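Local coordinates for dermonecrotic toxin (Pasteurella multocida, PDB 2EBF), which acts as a mitogenic toxin that induces bone resorption and is associated with severe atrophic rhinitis in pigs, its C-terminal region carrying a thiol protease-like catalytic triad, at residues 677-682 with 699-704; 647-652 with 665-670; 685-690 with 706-711. One frame throughout, in Å; residues are numbered along the deposited sequence.

Interaction 1 (677-682 with 699-704); sequences EFAVDA and LPVDDW
Ala679 lays its methyl group over the indole of Trp704, and Asp681 meets the same ring at its edge. The CH-pi contact is judged from Ala679 CB, 4.0 Å from the centroid of the five-membered ring of Trp704 and 27° off its normal. Trp704 NE1 donates to Asp681 OD2 over 2.8 Å with an almost straight angle of 176°. The oxygen lies in the ring plane, whereas the nitrogen reaches the anti side of the carboxylate, somewhat out of its plane. Here the edge strand of a six-stranded antiparallel sheet turns into helix 701-711, with Pro700 as the N-cap residue. Asp681 OD2 also bonds to His666 NE2, a His-Asp pair consistent with the triad reported for this region, so Trp704 probably helps to orient the carboxylate. The strand pairing rests on Phe678 and Pro700, a non-hydrogen-bonded pair with CA atoms 4.2 Å apart and CE1 to CG 3.7 Å. Ala679 N to Leu699 O is short (2.7 Å) but bent; the return bond, Leu699 N to Ala679 O, is long and weak. Glu677 and Val701, only partly buried, form the more solvent-accessible end, still closed by Val701 N to Glu677 O (3.1 Å) and by Glu677 CB on Val701 CG1.

Interaction 2 (647-652 with 665-670); sequences GASITW and MHTTAS
Thr667 OG1 is approached by three polar groups: it lies 2.7 Å from Ser649 OG and 3.2 Å from Ala648 O, and the backbone N of Lys724 bonds to it as well. Thr667 and Ser649 face each other as a non-hydrogen-bonded pair of the hairpin formed by strands 643-656 and 660-673, whose local axes run antiparallel at 172°. Thr667 brings its hydroxyl alongside that of Ser649 because chi1 (-163°) turns OG1 away from the backbone N; Ser649 OG has a further partner in Val722 O. Ala648 with Thr668 and Ile650 with His666 are the hydrogen-bonded pairs. In the second, Ile650 N reaches His666 O at 2.9 Å and 168°, and His666 N returns a bond to Ile650 O at 2.9 Å. Ala648, Ile650, His666 and Thr668 share the face that packs against helix 701-711, where Trp704 and Ile708 lie. The imidazole of His666 extends away from strand 643-656 and finds its strongest polar partner in Asp681, although His666 CB still touches Ile650 CG2 at 4.1 Å. At the far end the indole of Trp652 folds back beneath the backbone of Met665, whose N stands 4.2 Å above the ring plane, offset toward the rim, and Trp652 CZ3 approaches Met665 CA to 4.0 Å.

Interaction 3 (685-690 with 706-711); sequences LQFVHD and LEIAQR
The loop that follows strand 676-681 is anchored to the last turn of helix 701-711 by Arg711, whose guanidinium takes hold of two consecutive carbonyls, those of Phe687 and Val688. Arg711 NE gives the shorter bond, 2.7 Å to Val688 O with an angle of 158° at the hydrogen. Arg711 NH2 donates to Phe687 O over 3.1 Å, and weakly to Val688 O as well. Both oxygens lie at the guanidinium edge, near its plane, but the carbonyls are presented differently: for Phe687 O the donor stands above the carbonyl plane, 66° out of it, while for Val688 O it is only slightly tilted. A bend at chi3 (59°) turns the end of the arginine toward the loop. Within the helix, Arg711 NH1 forms an i to i-4 salt bridge with Glu707 OE2 at 2.9 Å, and Glu707 is bridged in turn to Arg586. Being held on several sides, the guanidinium has its rotation fixed, and the carboxylate of Glu707 probably stabilises its charge, helped by the carbonyl oxygens. Val688, an exposed residue, sets CG1 against the helix end, 3.2 Å from Arg711 O. On the buried side, the Phe687 ring stands edge-to-face with that of His666, bringing the loop beside the His666-Asp681 pair, probably part of the triad, and Phe687 CD2 meets Ile708 CD1 at 4.3 Å.

From the N terminus, interaction 2 comes first, closing the hairpin of strands 643-656 and 660-673 before either of the others opens. Strand 676-681 follows and adds to the same sheet beside 660-673. Its contact with 699-704, interaction 1, closes a loop of 16 intervening residues. Interaction 3 starts inside that loop, at 685-690, and ends beyond it at 706-711, so these two contacts cross and both use helix 701-711. The three centres lie about 9 to 13 Å apart within the C3 domain. His666 marks the junction: it touches Asp681 of interaction 1 as well as Phe687 and Ile708 of interaction 3, joining sheet, loop and helix.

Interaction 1 (677-682 with 699-704)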
loop_
_atom_site.group_PDB
_atom_site.type_symbol
_atom_site.label_atom_id
_atom_site.label_comp_id
_atom_site.label_asym_id
_atom_site.label_seq_id
_atom_site.Cartn_x
_atom_site.Cartn_y
_atom_site.Cartn_z
ATOM N N GLU A 677 26.781 3.114 19.049
ATOM C CA GLU A 677 27.545 4.311 19.396
ATOM C C GLU A 677 27.023 4.948 20.687
ATOM O O GLU A 677 25.813 5.044 20.907
ATOM C CB GLU A 677 27.540 5.323 18.249
ATOM C CG GLU A 677 28.303 4.834 17.023
ATOM C CD GLU A 677 28.970 5.938 16.264
ATOM O OE1 GLU A 677 28.878 7.113 16.685
ATOM O OE2 GLU A 677 29.608 5.630 15.235
ATOM N N PHE A 678 27.956 5.367 21.536
ATOM C CA PHE A 678 27.621 5.989 22.811
ATOM C C PHE A 678 28.221 7.381 22.849
ATOM O O PHE A 678 29.443 7.524 22.813
ATOM C CB PHE A 678 28.192 5.157 23.949
ATOM C CG PHE A 678 27.501 3.839 24.134
ATOM C CD1 PHE A 678 26.439 3.725 25.018
ATOM C CD2 PHE A 678 27.902 2.721 23.406
ATOM C CE1 PHE A 678 25.788 2.514 25.193
ATOM C CE2 PHE A 678 27.251 1.497 23.571
ATOM C CZ PHE A 678 26.192 1.401 24.467
ATOM N N ALA A 679 27.366 8.405 22.898
ATOM C CA ALA A 679 27.834 9.786 22.991
ATOM C C ALA A 679 28.707 9.978 24.231
ATOM O O ALA A 679 28.396 9.448 25.297
ATOM C CB ALA A 679 26.656 10.729 23.045
ATOM N N VAL A 680 29.803 10.718 24.072
ATOM C CA VAL A 680 30.625 11.170 25.197
ATOM C C VAL A 680 30.658 12.692 25.100
ATOM O O VAL A 680 31.472 13.282 24.384
ATOM C CB VAL A 680 32.047 10.539 25.202
ATOM C CG1 VAL A 680 32.909 11.122 26.336
ATOM C CG2 VAL A 680 31.951 9.029 25.359
ATOM N N ASP A 681 29.739 13.324 25.814
ATOM C CA ASP A 681 29.454 14.732 25.592
ATOM C C ASP A 681 29.906 15.542 26.810
ATOM O O ASP A 681 29.193 15.628 27.819
ATOM C CB ASP A 681 27.964 14.889 25.292
ATOM C CG ASP A 681 27.527 16.332 25.124
ATOM O OD1 ASP A 681 28.355 17.258 25.189
ATOM O OD2 ASP A 681 26.318 16.530 24.932
ATOM N N ALA A 682 31.096 16.123 26.689
ATOM C CA ALA A 682 31.729 16.884 27.756
ATOM C C ALA A 682 31.322 18.365 27.764
ATOM O O ALA A 682 31.849 19.162 28.552
ATOM C CB ALA A 682 33.246 16.746 27.663
ATOM N N LEU A 699 25.410 8.596 26.725
ATOM C CA LEU A 699 24.192 7.859 26.387
ATOM C C LEU A 699 24.305 7.271 24.996
ATOM O O LEU A 699 25.079 7.776 24.169
ATOM C CB LEU A 699 22.958 8.777 26.424
ATOM C CG LEU A 699 22.344 9.258 27.731
ATOM C CD1 LEU A 699 21.414 10.447 27.449
ATOM C CD2 LEU A 699 21.602 8.128 28.470
ATOM N N PRO A 700 23.510 6.222 24.704
ATOM C CA PRO A 700 23.449 5.813 23.305
ATOM C C PRO A 700 22.990 7.000 22.466
ATOM O O PRO A 700 22.163 7.788 22.930
ATOM C CB PRO A 700 22.401 4.702 23.312
ATOM C CG PRO A 700 22.453 4.165 24.731
ATOM C CD PRO A 700 22.635 5.398 25.558
ATOM N N VAL A 701 23.542 7.145 21.263
ATOM C CA VAL A 701 23.383 8.393 20.498
ATOM C C VAL A 701 21.920 8.865 20.353
ATOM O O VAL A 701 21.635 10.053 20.490
ATOM C CB VAL A 701 24.158 8.397 19.137
ATOM C CG1 VAL A 701 25.679 8.476 19.373
ATOM C CG2 VAL A 701 23.801 7.201 18.283
ATOM N N ASP A 702 20.994 7.935 20.109
ATOM C CA ASP A 702 19.571 8.304 19.979
ATOM C C ASP A 702 18.982 8.885 21.259
ATOM O O ASP A 702 18.171 9.816 21.218
ATOM C CB ASP A 702 18.737 7.118 19.501
ATOM C CG ASP A 702 19.114 6.666 18.110
ATOM O OD1 ASP A 702 19.690 7.464 17.336
ATOM O OD2 ASP A 702 18.826 5.493 17.792
ATOM N N ASP A 703 19.370 8.309 22.393
ATOM C CA ASP A 703 18.947 8.803 23.702
ATOM C C ASP A 703 19.585 10.154 24.008
ATOM O O ASP A 703 18.942 11.046 24.564
ATOM C CB ASP A 703 19.289 7.784 24.775
ATOM C CG ASP A 703 18.548 6.477 24.566
ATOM O OD1 ASP A 703 17.322 6.523 24.366
ATOM O OD2 ASP A 703 19.192 5.416 24.555
ATOM N N TRP A 704 20.846 10.303 23.617
ATOM C CA TRP A 704 21.521 11.598 23.699
ATOM C C TRP A 704 20.753 12.667 22.912
ATOM O O TRP A 704 20.453 13.726 23.456
ATOM C CB TRP A 704 22.965 11.491 23.192
ATOM C CG TRP A 704 23.661 12.831 23.019
ATOM C CD1 TRP A 704 24.322 13.542 23.983
ATOM C CD2 TRP A 704 23.783 13.593 21.805
ATOM N NE1 TRP A 704 24.827 14.700 23.455
ATOM C CE2 TRP A 704 24.520 14.757 22.118
ATOM C CE3 TRP A 704 23.338 13.403 20.485
ATOM C CZ2 TRP A 704 24.818 15.738 21.165
ATOM C CZ3 TRP A 704 23.634 14.383 19.527
ATOM C CH2 TRP A 704 24.374 15.537 19.879
#

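Interaction 2 (647-652 with 665-670)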
loop_
_atom_site.group_PDB
_atom_site.type_symbol
_atom_site.label_atom_id
_atom_site.label_comp_id
_atom_site.label_asym_id
_atom_site.label_seq_id
_atom_site.Cartn_x
_atom_site.Cartn_y
_atom_site.Cartn_z
ATOM N N GLY A 647 30.227 9.920 15.794
ATOM C CA GLY A 647 29.715 11.042 16.567
ATOM C C GLY A 647 28.289 11.336 16.133
ATOM O O GLY A 647 27.689 10.570 15.370
ATOM N N ALA A 648 27.751 12.455 16.596
ATOM C CA ALA A 648 26.397 12.850 16.235
ATOM C C ALA A 648 26.226 14.345 16.435
ATOM O O ALA A 648 26.898 14.944 17.265
ATOM C CB ALA A 648 25.369 12.078 17.077
ATOM N N SER A 649 25.332 14.937 15.648
ATOM C CA SER A 649 24.994 16.340 15.777
ATOM C C SER A 649 23.484 16.500 15.725
ATOM O O SER A 649 22.775 15.737 15.063
ATOM C CB SER A 649 25.654 17.146 14.659
ATOM O OG SER A 649 27.047 16.947 14.667
ATOM N N ILE A 650 22.986 17.488 16.448
ATOM C CA ILE A 650 21.569 17.785 16.444
ATOM C C ILE A 650 21.378 19.285 16.290
ATOM O O ILE A 650 22.113 20.068 16.884
ATOM C CB ILE A 650 20.874 17.245 17.714
ATOM C CG1 ILE A 650 19.371 17.529 17.636
ATOM C CG2 ILE A 650 21.536 17.818 18.994
ATOM C CD1 ILE A 650 18.526 16.799 18.672
ATOM N N THR A 651 20.391 19.672 15.489
ATOM C CA THR A 651 20.111 21.082 15.231
ATOM C C THR A 651 18.600 21.305 15.250
ATOM O O THR A 651 17.838 20.399 14.942
ATOM C CB THR A 651 20.741 21.554 13.900
ATOM O OG1 THR A 651 20.520 22.959 13.729
ATOM C CG2 THR A 651 20.173 20.779 12.698
ATOM N N TRP A 652 18.171 22.509 15.613
ATOM C CA TRP A 652 16.749 22.765 15.821
ATOM C C TRP A 652 16.460 24.251 15.669
ATOM O O TRP A 652 17.377 25.053 15.476
ATOM C CB TRP A 652 16.283 22.249 17.203
ATOM C CG TRP A 652 16.913 22.955 18.383
ATOM C CD1 TRP A 652 16.454 24.088 19.007
ATOM C CD2 TRP A 652 18.107 22.571 19.076
ATOM N NE1 TRP A 652 17.301 24.439 20.036
ATOM C CE2 TRP A 652 18.321 23.523 20.104
ATOM C CE3 TRP A 652 19.033 21.524 18.916
ATOM C CZ2 TRP A 652 19.419 23.458 20.969
ATOM C CZ3 TRP A 652 20.125 21.454 19.788
ATOM C CH2 TRP A 652 20.302 22.418 20.804
ATOM N N MET A 665 22.335 24.464 17.676
ATOM C CA MET A 665 22.882 23.126 17.464
ATOM C C MET A 665 23.791 22.625 18.583
ATOM O O MET A 665 24.197 23.373 19.492
ATOM C CB MET A 665 23.588 23.033 16.096
ATOM C CG MET A 665 25.010 23.620 16.046
ATOM S SD MET A 665 25.216 25.346 16.542
ATOM C CE MET A 665 24.236 26.173 15.294
ATOM N N HIS A 666 24.097 21.336 18.519
ATOM C CA HIS A 666 25.004 20.719 19.470
ATOM C C HIS A 666 25.608 19.508 18.787
ATOM O O HIS A 666 25.049 19.002 17.810
ATOM C CB HIS A 666 24.252 20.298 20.743
ATOM C CG HIS A 666 25.147 19.777 21.835
ATOM N ND1 HIS A 666 26.397 20.302 22.091
ATOM C CD2 HIS A 666 24.948 18.815 22.766
ATOM C CE1 HIS A 666 26.937 19.671 23.119
ATOM N NE2 HIS A 666 26.082 18.753 23.539
ATOM N N THR A 667 26.747 19.047 19.297
ATOM C CA THR A 667 27.471 17.941 18.675
ATOM C C THR A 667 28.233 17.167 19.744
ATOM O O THR A 667 28.525 17.698 20.822
ATOM C CB THR A 667 28.413 18.482 17.537
ATOM O OG1 THR A 667 28.816 17.410 16.668
ATOM C CG2 THR A 667 29.638 19.198 18.118
ATOM N N THR A 668 28.545 15.907 19.456
ATOM C CA THR A 668 29.267 15.077 20.407
ATOM C C THR A 668 30.127 14.056 19.659
ATOM O O THR A 668 29.745 13.571 18.586
ATOM C CB THR A 668 28.278 14.347 21.383
ATOM O OG1 THR A 668 29.005 13.650 22.410
ATOM C CG2 THR A 668 27.408 13.339 20.630
ATOM N N ALA A 669 31.298 13.767 20.224
ATOM C CA ALA A 669 32.049 12.566 19.890
ATOM C C ALA A 669 31.344 11.350 20.480
ATOM O O ALA A 669 30.421 11.482 21.294
ATOM C CB ALA A 669 33.461 12.666 20.440
ATOM N N SER A 670 31.781 10.162 20.076
ATOM C CA SER A 670 31.221 8.933 20.609
ATOM C C SER A 670 32.286 7.842 20.601
ATOM O O SER A 670 33.327 7.972 19.936
ATOM C CB SER A 670 30.005 8.497 19.778
ATOM O OG SER A 670 30.388 8.216 18.445
#

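Interaction 3 (685-690 with 706-711)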
loop_
_atom_site.group_PDB
_atom_site.type_symbol
_atom_site.label_atom_id
_atom_site.label_comp_id
_atom_site.label_asym_id
_atom_site.label_seq_id
_atom_site.Cartn_x
_atom_site.Cartn_y
_atom_site.Cartn_z
ATOM N N LEU A 685 26.580 20.621 29.670
ATOM C CA LEU A 685 26.175 21.524 30.761
ATOM C C LEU A 685 26.005 22.972 30.296
ATOM O O LEU A 685 25.586 23.833 31.075
ATOM C CB LEU A 685 27.123 21.430 31.970
ATOM C CG LEU A 685 27.076 20.145 32.811
ATOM C CD1 LEU A 685 27.913 20.320 34.069
ATOM C CD2 LEU A 685 25.643 19.721 33.174
ATOM N N GLN A 686 26.314 23.243 29.027
ATOM C CA GLN A 686 25.974 24.545 28.457
ATOM C C GLN A 686 24.450 24.710 28.346
ATOM O O GLN A 686 23.944 25.821 28.181
ATOM C CB GLN A 686 26.743 24.835 27.146
ATOM C CG GLN A 686 26.327 24.081 25.915
ATOM C CD GLN A 686 27.371 24.158 24.785
ATOM O OE1 GLN A 686 27.966 23.142 24.403
ATOM N NE2 GLN A 686 27.596 25.360 24.254
ATOM N N PHE A 687 23.733 23.592 28.475
ATOM C CA PHE A 687 22.277 23.554 28.377
ATOM C C PHE A 687 21.675 23.277 29.736
ATOM O O PHE A 687 22.306 22.650 30.588
ATOM C CB PHE A 687 21.821 22.483 27.374
ATOM C CG PHE A 687 22.525 22.567 26.057
ATOM C CD1 PHE A 687 22.392 23.701 25.259
ATOM C CD2 PHE A 687 23.332 21.525 25.619
ATOM C CE1 PHE A 687 23.071 23.805 24.042
ATOM C CE2 PHE A 687 24.007 21.619 24.404
ATOM C CZ PHE A 687 23.870 22.747 23.611
ATOM N N VAL A 688 20.438 23.727 29.915
ATOM C CA VAL A 688 19.734 23.613 31.192
ATOM C C VAL A 688 19.727 22.163 31.703
ATOM O O VAL A 688 19.538 21.217 30.921
ATOM C CB VAL A 688 18.316 24.247 31.094
ATOM C CG1 VAL A 688 17.370 23.395 30.253
ATOM C CG2 VAL A 688 17.752 24.485 32.457
ATOM N N HIS A 689 19.951 21.997 33.006
ATOM C CA HIS A 689 20.245 20.684 33.585
ATOM C C HIS A 689 19.917 20.631 35.066
ATOM O O HIS A 689 19.776 21.671 35.725
ATOM C CB HIS A 689 21.734 20.364 33.407
ATOM C CG HIS A 689 22.644 21.415 33.962
ATOM N ND1 HIS A 689 23.034 21.440 35.286
ATOM C CD2 HIS A 689 23.223 22.491 33.380
ATOM C CE1 HIS A 689 23.823 22.479 35.491
ATOM N NE2 HIS A 689 23.957 23.131 34.350
ATOM N N ASP A 690 19.821 19.411 35.591
ATOM C CA ASP A 690 19.691 19.205 37.033
ATOM C C ASP A 690 20.912 19.792 37.749
ATOM O O ASP A 690 22.034 19.717 37.236
ATOM C CB ASP A 690 19.556 17.715 37.343
ATOM C CG ASP A 690 19.079 17.454 38.760
ATOM O OD1 ASP A 690 19.853 17.703 39.708
ATOM O OD2 ASP A 690 17.931 16.993 38.917
ATOM N N LEU A 706 17.647 12.768 21.925
ATOM C CA LEU A 706 16.359 13.011 22.557
ATOM C C LEU A 706 16.524 13.894 23.796
ATOM O O LEU A 706 15.769 14.854 23.977
ATOM C CB LEU A 706 15.676 11.677 22.906
ATOM C CG LEU A 706 14.240 11.690 23.443
ATOM C CD1 LEU A 706 13.569 10.317 23.341
ATOM C CD2 LEU A 706 14.269 12.068 24.861
ATOM N N GLU A 707 17.507 13.576 24.637
ATOM C CA GLU A 707 17.748 14.371 25.842
ATOM C C GLU A 707 18.067 15.828 25.525
ATOM O O GLU A 707 17.506 16.739 26.131
ATOM C CB GLU A 707 18.859 13.765 26.702
ATOM C CG GLU A 707 19.372 14.751 27.758
ATOM C CD GLU A 707 20.040 14.107 28.955
ATOM O OE1 GLU A 707 19.911 12.880 29.172
ATOM O OE2 GLU A 707 20.683 14.861 29.706
ATOM N N ILE A 708 18.967 16.039 24.567
ATOM C CA ILE A 708 19.350 17.387 24.165
ATOM C C ILE A 708 18.153 18.163 23.593
ATOM O O ILE A 708 17.957 19.332 23.910
ATOM C CB ILE A 708 20.534 17.349 23.136
ATOM C CG1 ILE A 708 21.787 16.693 23.762
ATOM C CG2 ILE A 708 20.876 18.742 22.662
ATOM C CD1 ILE A 708 22.337 17.396 25.029
ATOM N N ALA A 709 17.358 17.515 22.747
ATOM C CA ALA A 709 16.195 18.174 22.158
ATOM C C ALA A 709 15.186 18.574 23.241
ATOM O O ALA A 709 14.663 19.684 23.237
ATOM C CB ALA A 709 15.538 17.274 21.108
ATOM N N GLN A 710 14.936 17.669 24.176
ATOM C CA GLN A 710 13.955 17.921 25.238
ATOM C C GLN A 710 14.401 19.033 26.184
ATOM O O GLN A 710 13.627 19.947 26.506
ATOM C CB GLN A 710 13.665 16.633 26.009
ATOM C CG GLN A 710 12.831 15.631 25.220
ATOM C CD GLN A 710 12.449 14.400 26.016
ATOM O OE1 GLN A 710 13.066 14.071 27.029
ATOM N NE2 GLN A 710 11.428 13.691 25.538
ATOM N N ARG A 711 15.661 18.977 26.611
ATOM C CA ARG A 711 16.188 19.986 27.537
ATOM C C ARG A 711 16.117 21.381 26.936
ATOM O O ARG A 711 15.844 22.370 27.641
ATOM C CB ARG A 711 17.619 19.650 27.968
ATOM C CG ARG A 711 17.676 18.527 28.977
ATOM C CD ARG A 711 19.062 17.943 29.137
ATOM N NE ARG A 711 20.065 18.921 29.559
ATOM C CZ ARG A 711 21.371 18.665 29.574
ATOM N NH1 ARG A 711 21.803 17.472 29.204
ATOM N NH2 ARG A 711 22.243 19.586 29.960
#